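Local coordinates for protein Epf (Streptococcus pyogenes, PDB 4ES8) that is a cell-surface adhesin that binds to cells through an N-terminal domain containing a carbohydrate-binding module, at residues V99-N104 and V204-L209. Numbering follows the deposited sequence. Where two conformers were deposited one is given.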
loop_
_atom_site.group_PDB
_atom_site.type_symbol
_atom_site.label_atom_id
_atom_site.label_comp_id
_atom_site.label_asym_id
_atom_site.label_seq_id
_atom_site.Cartn_x
_atom_site.Cartn_y
_atom_site.Cartn_z
ATOM N N VAL A 99 -10.667 -6.102 20.100
ATOM C CA VAL A 99 -10.738 -4.714 19.611
ATOM C C VAL A 99 -9.807 -4.622 18.396
ATOM O O VAL A 99 -8.686 -5.139 18.436
ATOM C CB VAL A 99 -10.343 -3.685 20.704
ATOM C CG1 VAL A 99 -10.209 -2.277 20.124
ATOM C CG2 VAL A 99 -11.344 -3.702 21.854
ATOM N N ALA A 100 -10.248 -3.946 17.330
ATOM C CA ALA A 100 -9.404 -3.747 16.157
ATOM C C ALA A 100 -9.431 -2.299 15.766
ATOM O O ALA A 100 -10.488 -1.653 15.850
ATOM C CB ALA A 100 -9.876 -4.602 15.000
ATOM N N PHE A 101 -8.293 -1.808 15.285
ATOM C CA PHE A 101 -8.200 -0.469 14.721
ATOM C C PHE A 101 -7.918 -0.535 13.229
ATOM O O PHE A 101 -7.242 -1.454 12.759
ATOM C CB PHE A 101 -7.068 0.321 15.396
ATOM C CG PHE A 101 -7.251 0.414 16.892
ATOM C CD1 PHE A 101 -8.339 1.085 17.436
ATOM C CD2 PHE A 101 -6.315 -0.143 17.759
ATOM C CE1 PHE A 101 -8.516 1.158 18.818
ATOM C CE2 PHE A 101 -6.488 -0.061 19.134
ATOM C CZ PHE A 101 -7.577 0.608 19.662
ATOM N N LYS A 102 -8.394 0.460 12.476
ATOM C CA LYS A 102 -8.010 0.597 11.084
ATOM C C LYS A 102 -7.305 1.920 10.941
ATOM O O LYS A 102 -7.890 2.976 11.241
ATOM C CB LYS A 102 -9.221 0.507 10.124
ATOM C CG LYS A 102 -9.628 -0.930 9.841
ATOM C CD LYS A 102 -10.718 -0.986 8.754
ATOM C CE LYS A 102 -10.796 -2.349 8.139
ATOM N NZ LYS A 102 -11.711 -2.360 6.940
ATOM N N VAL A 103 -6.043 1.876 10.526
ATOM C CA VAL A 103 -5.272 3.094 10.243
ATOM C C VAL A 103 -5.190 3.200 8.735
ATOM O O VAL A 103 -4.674 2.301 8.046
ATOM C CB VAL A 103 -3.901 3.094 10.916
ATOM C CG1 VAL A 103 -3.163 4.380 10.552
ATOM C CG2 VAL A 103 -4.057 3.007 12.430
ATOM N N ASN A 104 -5.822 4.251 8.206
ATOM C CA ASN A 104 -5.968 4.403 6.772
ATOM C C ASN A 104 -4.709 4.852 6.045
ATOM O O ASN A 104 -3.844 5.512 6.628
ATOM C CB ASN A 104 -7.072 5.409 6.453
ATOM C CG ASN A 104 -8.464 4.836 6.590
ATOM O OD1 ASN A 104 -8.668 3.650 6.892
ATOM N ND2 ASN A 104 -9.464 5.691 6.389
ATOM N N VAL A 204 -2.516 -2.571 25.170
ATOM C CA VAL A 204 -1.729 -2.913 23.974
ATOM C C VAL A 204 -1.596 -1.633 23.165
ATOM O O VAL A 204 -2.595 -0.925 22.998
ATOM C CB VAL A 204 -2.299 -4.112 23.161
ATOM C CG1 VAL A 204 -3.762 -3.888 22.721
ATOM C CG2 VAL A 204 -1.395 -4.438 21.961
ATOM N N GLU A 205 -0.385 -1.325 22.687
ATOM C CA GLU A 205 -0.124 -0.084 21.962
ATOM C C GLU A 205 0.626 -0.337 20.662
ATOM O O GLU A 205 1.519 -1.188 20.625
ATOM C CB GLU A 205 0.703 0.860 22.862
ATOM C CG GLU A 205 1.039 2.210 22.253
ATOM C CD GLU A 205 2.016 2.988 23.105
ATOM O OE1 GLU A 205 3.222 2.652 23.073
ATOM O OE2 GLU A 205 1.577 3.927 23.809
ATOM N N PHE A 206 0.286 0.445 19.624
ATOM C CA PHE A 206 0.933 0.416 18.321
ATOM C C PHE A 206 1.331 1.828 17.971
ATOM O O PHE A 206 0.566 2.752 18.280
ATOM C CB PHE A 206 -0.022 -0.125 17.240
ATOM C CG PHE A 206 -0.820 -1.326 17.680
ATOM C CD1 PHE A 206 -0.320 -2.615 17.503
ATOM C CD2 PHE A 206 -2.085 -1.167 18.259
ATOM C CE1 PHE A 206 -1.079 -3.731 17.880
ATOM C CE2 PHE A 206 -2.854 -2.287 18.623
ATOM C CZ PHE A 206 -2.347 -3.564 18.423
ATOM N N LYS A 207 2.493 2.037 17.360
ATOM C CA LYS A 207 2.846 3.433 17.088
ATOM C C LYS A 207 3.768 3.614 15.905
ATOM O O LYS A 207 4.333 2.644 15.396
ATOM C CB LYS A 207 3.517 4.067 18.332
ATOM C CG LYS A 207 4.769 3.347 18.799
ATOM C CD LYS A 207 5.264 3.933 20.138
ATOM C CE LYS A 207 6.362 3.075 20.707
ATOM N NZ LYS A 207 7.057 3.741 21.846
ATOM N N ASN A 208 3.895 4.874 15.462
ATOM C CA ASN A 208 4.841 5.323 14.413
ATOM C C ASN A 208 4.657 4.516 13.119
ATOM O O ASN A 208 5.573 3.844 12.622
ATOM C CB ASN A 208 6.269 5.258 14.949
ATOM C CG ASN A 208 6.456 6.257 16.076
ATOM O OD1 ASN A 208 5.857 7.355 16.089
ATOM N ND2 ASN A 208 7.299 5.920 17.027
ATOM N N LEU A 209 3.442 4.636 12.593
ATOM C CA LEU A 209 3.006 3.924 11.393
ATOM C C LEU A 209 3.467 4.647 10.131
ATOM O O LEU A 209 3.349 5.875 10.030
ATOM C CB LEU A 209 1.481 3.768 11.418
ATOM C CG LEU A 209 0.934 3.169 12.732
ATOM C CD1 LEU A 209 -0.109 4.062 13.375
ATOM C CD2 LEU A 209 0.427 1.782 12.546
#
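Phe101 meets Phe206 in the buried interior between two antiparallel sheets, and two residues along strand 97-105, Val103 faces Leu209. The CB of Phe101 points toward strand 202-213. With CG set beside the backbone N and anti to the carbonyl carbon (chi1 -57°), the ring leads back toward the Val99 end of its strand. CB and CG stand further off, Phe101 CG 5.4 Å from Phe206 CE2; CD2 is the first to touch, 4.2 Å from Phe206 CE2. The next atom, Phe101 CE2, keeps 4.3 Å from that same Phe206 CE2, while CZ has already drawn away. Phe206 thus presents one corner to the CD2-CE2 edge of Phe101, near that ring's plane, and the two rings stand steeply, about 76° apart. Ile85 and Ala87 also pack on Phe101, and Gln120 on Phe206.

Val103 and Leu209 come tip to tip. In the conformer described, Leu209 CD1 sits 4.2 Å from both Val103 CG1 and Val103 CG2, straddled by the two methyls; Leu188 and Phe118 are further neighbours of Leu209. The spacing is two residues on one strand and three on the other: Asn208 takes a left-handed backbone conformation (phi 55°), which probably shifts the alternation so that Leu209, like Phe206, faces inward.

Strand 97-105 belongs to one sheet and 202-213 to the other, with CA atoms of Phe101 and Phe206 9.9 Å apart, a beta sandwich consistent with the adhesin's carbohydrate-binding module. Carbon meets carbon throughout at van der Waals range, so dispersion and exclusion of water, without directional bonds, join the sheets here.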